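Local coordinates for YjbQ family protein (Sulfolobus solfataricus, PDB 1VPH) that is of unknown function but belongs to the YjbQ (UPF0047) family and holds a potassium ion in the crystal, at residues F82-P85 against S86-W89; E132-G135 against P136-E139. All coordinates share one frame; numbering follows the deposited sequence. Where two conformers were deposited one is given.

Contact 1 of 2, residues F82-P85 against S86-W89; sequences FTEP and SRSW
Three hydrogen bonds tie the end of a helix to the loop that follows it, and two of them belong to Glu-84 and Arg-87. The backbone bond, from Arg-87 N to Glu-84 O at 3.0 Å, closes a type I beta turn whose second residue, Pro-85, already has the phi such a turn needs. Glu-84 is the first residue to leave the helix, with positive phi. The charged pair bridges the same turn: Glu-84 OE2 takes Arg-87 NH1 at 3.0 Å on its syn side, the oxygen in the guanidinium plane but the donor tilted out of the carboxylate plane, as the two planes stand 70° apart. With CG anti to the backbone N (chi1 177°) and the chain extended as far as NE, Arg-87 runs past the glutamate, its CD 3.7 Å from Glu-84 CD. The third bond is the indole's. Trp-89 NE1 gives its N-H to Thr-83 O at 3.0 Å, somewhat bent at 147°, so a buried aromatic side chain has its one polar atom satisfied at the helix end. Arg-87 CD lies 3.6 Å above the Trp-89 ring, offset toward its rim, while Trp-89 CH2 lies over one face of the guanidinium. Around this turn, Trp-89 packs on Ala-98 and Leu-102 of helix 98-107, Thr-83 and Pro-85 touch His-99 there, and Arg-87 NH2 forms a salt bridge with Glu-81, near the end of helix 69-83 of the second subunit.

Contact 2 of 2, residues E132-G135 against P136-E139; sequences ELDG and PRSE. With PO4 (phosphate ion), chain L.
The guanidinium of Arg-137 is met round its edge, by Asp-134 along one side and by the phosphate ion at the end. Side-on, NE reaches Asp-134 O at 3.0 Å through a bent bond, and NH2 reaches Asp-134 OD2 at 3.0 Å through a nearly straight one (170°). OD2 is approached on its anti side, and the carboxylate is turned 80° from the guanidinium. At the far end NH1 and NH2 converge on phosphate O1, with NH2 3.1 Å from it. With CG anti to the carbonyl carbon (chi1 -68°), Arg-137 sets its CG 3.4 Å from Glu-132 OE1, and a bend at chi2 then turns the rest of the chain toward Asp-134. That glutamate, buried, spends its oxygens on other partners: OE2 accepts the backbone N of Asp-134 at 2.8 Å, and Thr-24 and Arg-140 also bind its carboxylate. Between the two halves, a cis peptide bond joins Gly-135 to Pro-136, a geometry proline tolerates more readily than other residues, and Gly-135 has no side chain to crowd Pro-136 across it. Replacing Arg-137 by an alanine would probably leave Asp-134 without its charged mate and the phosphate short of two hydrogen bonds. His-57, Ser-58, Thr-59 and Arg-140 also bind this phosphate, probably acquired from the crystallisation liquor; the chemistry is consistent with a site suited to anions, with Asp-134 fixing the orientation of one of its arginines.

Along the chain contact 1 closes before contact 2 opens; their centres lie 18 Å apart and their nearest atoms about 5 Å, without touching. Helix 98-107 comes between them in sequence and links them in space, since His-99 is touched by Thr-83 and Pro-85 and hydrogen-bonded to Leu-133 O. Contact 1 begins in the last turn of helix 69-83 and runs into the loop after it, whereas contact 2 joins strand 127-132 of the three-stranded sheet to strand 137-148 of the five-stranded one. The potassium ion lies about 6 Å from the Asp-134 side chain and about 10 Å from that of Trp-89. Its ligand Asn-97 also hydrogen-bonds Asp-134, tying contact 2 to the metal site, while contact 1 faces the second subunit.

Contact 1 of 2, residues F82-P85 against S86-W89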
loop_
_atom_site.group_PDB
_atom_site.type_symbol
_atom_site.label_atom_id
_atom_site.label_comp_id
_atom_site.label_asym_id
_atom_site.label_seq_id
_atom_site.Cartn_x
_atom_site.Cartn_y
_atom_site.Cartn_z
ATOM N N PHE C 82 15.328 -6.738 -8.635
ATOM C CA PHE C 82 14.331 -7.500 -7.929
ATOM C C PHE C 82 13.375 -8.299 -8.822
ATOM O O PHE C 82 13.019 -9.409 -8.487
ATOM C CB PHE C 82 13.518 -6.514 -7.127
ATOM C CG PHE C 82 12.359 -7.106 -6.399
ATOM C CD1 PHE C 82 12.558 -7.893 -5.273
ATOM C CD2 PHE C 82 11.074 -6.795 -6.791
ATOM C CE1 PHE C 82 11.480 -8.393 -4.576
ATOM C CE2 PHE C 82 10.004 -7.313 -6.114
ATOM C CZ PHE C 82 10.216 -8.109 -4.995
ATOM N N THR C 83 12.991 -7.717 -9.966
ATOM C CA THR C 83 11.980 -8.324 -10.838
ATOM C C THR C 83 12.575 -9.233 -11.918
ATOM O O THR C 83 11.848 -10.047 -12.492
ATOM C CB THR C 83 11.126 -7.261 -11.551
ATOM O OG1 THR C 83 11.966 -6.466 -12.395
ATOM C CG2 THR C 83 10.366 -6.385 -10.571
ATOM N N GLU C 84 13.866 -9.038 -12.231
ATOM C CA GLU C 84 14.606 -9.888 -13.178
ATOM C C GLU C 84 14.046 -9.923 -14.608
ATOM O O GLU C 84 13.516 -10.958 -15.062
ATOM C CB GLU C 84 14.704 -11.287 -12.634
ATOM C CG GLU C 84 15.335 -11.315 -11.294
ATOM C CD GLU C 84 15.675 -12.703 -10.855
ATOM O OE1 GLU C 84 16.711 -13.236 -11.346
ATOM O OE2 GLU C 84 14.907 -13.273 -10.047
ATOM N N PRO C 85 14.139 -8.794 -15.342
ATOM C CA PRO C 85 13.591 -8.820 -16.678
ATOM C C PRO C 85 14.124 -9.935 -17.569
ATOM O O PRO C 85 13.381 -10.376 -18.421
ATOM C CB PRO C 85 13.920 -7.438 -17.217
ATOM C CG PRO C 85 13.987 -6.617 -15.981
ATOM C CD PRO C 85 14.634 -7.457 -15.000
ATOM N N SER C 86 15.334 -10.426 -17.339
ATOM C CA SER C 86 15.929 -11.436 -18.208
ATOM C C SER C 86 15.587 -12.875 -17.818
ATOM O O SER C 86 15.937 -13.814 -18.536
ATOM C CB SER C 86 17.454 -11.358 -18.144
ATOM O OG SER C 86 17.940 -12.239 -17.120
ATOM N N ARG C 87 14.906 -13.059 -16.687
ATOM C CA ARG C 87 14.574 -14.412 -16.196
ATOM C C ARG C 87 13.412 -15.092 -16.969
ATOM O O ARG C 87 12.465 -14.459 -17.372
ATOM C CB ARG C 87 14.245 -14.350 -14.700
ATOM C CG ARG C 87 13.816 -15.649 -14.053
ATOM C CD ARG C 87 13.961 -15.556 -12.564
ATOM N NE ARG C 87 13.497 -16.778 -11.945
ATOM C CZ ARG C 87 13.436 -16.966 -10.620
ATOM N NH1 ARG C 87 13.837 -16.029 -9.824
ATOM N NH2 ARG C 87 12.991 -18.105 -10.120
ATOM N N SER C 88 13.489 -16.407 -17.110
ATOM C CA SER C 88 12.489 -17.177 -17.820
ATOM C C SER C 88 11.305 -17.425 -16.916
ATOM O O SER C 88 10.965 -18.567 -16.637
ATOM C CB SER C 88 13.036 -18.539 -18.261
ATOM O OG SER C 88 14.031 -18.422 -19.262
ATOM N N TRP C 89 10.663 -16.360 -16.485
ATOM C CA TRP C 89 9.402 -16.472 -15.778
ATOM C C TRP C 89 8.372 -17.198 -16.640
ATOM O O TRP C 89 8.395 -17.099 -17.885
ATOM C CB TRP C 89 8.856 -15.108 -15.424
ATOM C CG TRP C 89 9.688 -14.343 -14.436
ATOM C CD1 TRP C 89 10.378 -13.200 -14.684
ATOM C CD2 TRP C 89 9.946 -14.683 -13.072
ATOM N NE1 TRP C 89 11.003 -12.761 -13.547
ATOM C CE2 TRP C 89 10.757 -13.648 -12.534
ATOM C CE3 TRP C 89 9.558 -15.746 -12.242
ATOM C CZ2 TRP C 89 11.206 -13.640 -11.197
ATOM C CZ3 TRP C 89 10.006 -15.721 -10.874
ATOM C CH2 TRP C 89 10.802 -14.662 -10.391
#

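Contact 2 of 2, residues E132-G135 against P136-E139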
loop_
_atom_site.group_PDB
_atom_site.type_symbol
_atom_site.label_atom_id
_atom_site.label_comp_id
_atom_site.label_asym_id
_atom_site.label_seq_id
_atom_site.Cartn_x
_atom_site.Cartn_y
_atom_site.Cartn_z
ATOM N N GLU C 132 6.694 3.208 -14.324
ATOM C CA GLU C 132 6.517 2.438 -15.532
ATOM C C GLU C 132 7.515 1.321 -15.531
ATOM O O GLU C 132 8.715 1.571 -15.279
ATOM C CB GLU C 132 6.795 3.294 -16.784
ATOM C CG GLU C 132 6.890 2.485 -18.057
ATOM C CD GLU C 132 5.530 1.891 -18.410
ATOM O OE1 GLU C 132 4.769 2.617 -19.059
ATOM O OE2 GLU C 132 5.222 0.738 -18.011
ATOM N N LEU C 133 7.036 0.103 -15.745
ATOM C CA LEU C 133 7.919 -1.080 -15.802
ATOM C C LEU C 133 7.868 -1.830 -17.103
ATOM O O LEU C 133 8.668 -2.768 -17.291
ATOM C CB LEU C 133 7.627 -2.083 -14.651
ATOM C CG LEU C 133 7.783 -1.603 -13.203
ATOM C CD1 LEU C 133 7.702 -2.750 -12.200
ATOM C CD2 LEU C 133 9.100 -0.819 -13.009
ATOM N N ASP C 134 6.969 -1.433 -17.991
ATOM C CA ASP C 134 6.791 -2.073 -19.296
ATOM C C ASP C 134 6.548 -1.024 -20.397
ATOM O O ASP C 134 5.700 -1.203 -21.266
ATOM C CB ASP C 134 5.636 -3.086 -19.237
ATOM C CG ASP C 134 5.599 -4.036 -20.446
ATOM O OD1 ASP C 134 6.657 -4.486 -20.922
ATOM O OD2 ASP C 134 4.507 -4.385 -20.906
ATOM N N GLY C 135 7.343 0.047 -20.405
ATOM C CA GLY C 135 7.202 1.074 -21.459
ATOM C C GLY C 135 7.957 0.677 -22.722
ATOM O O GLY C 135 8.606 -0.379 -22.763
ATOM N N PRO C 136 7.854 1.498 -23.784
ATOM C CA PRO C 136 7.031 2.692 -23.839
ATOM C C PRO C 136 5.561 2.342 -23.947
ATOM O O PRO C 136 5.210 1.350 -24.555
ATOM C CB PRO C 136 7.524 3.403 -25.092
ATOM C CG PRO C 136 8.101 2.317 -25.934
ATOM C CD PRO C 136 8.558 1.237 -25.055
ATOM N N ARG C 137 4.724 3.139 -23.301
ATOM C CA ARG C 137 3.277 2.998 -23.412
ATOM C C ARG C 137 2.774 4.371 -23.768
ATOM O O ARG C 137 3.247 5.340 -23.168
ATOM C CB ARG C 137 2.673 2.623 -22.064
ATOM C CG ARG C 137 3.016 1.220 -21.549
ATOM C CD ARG C 137 2.726 0.139 -22.511
ATOM N NE ARG C 137 2.780 -1.155 -21.849
ATOM C CZ ARG C 137 1.737 -1.753 -21.278
ATOM N NH1 ARG C 137 0.531 -1.207 -21.296
ATOM N NH2 ARG C 137 1.903 -2.917 -20.682
ATOM N N SER C 138 1.821 4.436 -24.706
ATOM C CA SER C 138 1.263 5.707 -25.175
ATOM C C SER C 138 0.326 6.343 -24.163
ATOM O O SER C 138 0.255 7.560 -24.085
ATOM C CB SER C 138 0.545 5.538 -26.532
ATOM N N GLU C 139 -0.400 5.530 -23.401
ATOM C CA GLU C 139 -1.378 6.058 -22.455
ATOM C C GLU C 139 -1.397 5.248 -21.161
ATOM O O GLU C 139 -2.009 4.176 -21.059
ATOM C CB GLU C 139 -2.788 6.167 -23.087
ATOM C CG GLU C 139 -3.881 6.702 -22.136
ATOM C CD GLU C 139 -5.287 6.799 -22.746
ATOM O OE1 GLU C 139 -5.509 6.470 -23.938
ATOM O OE2 GLU C 139 -6.179 7.238 -21.991
HETATM P P PO4 L . -1.449 -3.047 -18.212
HETATM O O1 PO4 L . -0.886 -3.532 -19.485
HETATM O O2 PO4 L . -2.232 -4.145 -17.493
HETATM O O3 PO4 L . -2.494 -1.979 -18.453
HETATM O O4 PO4 L . -0.420 -2.323 -17.380
#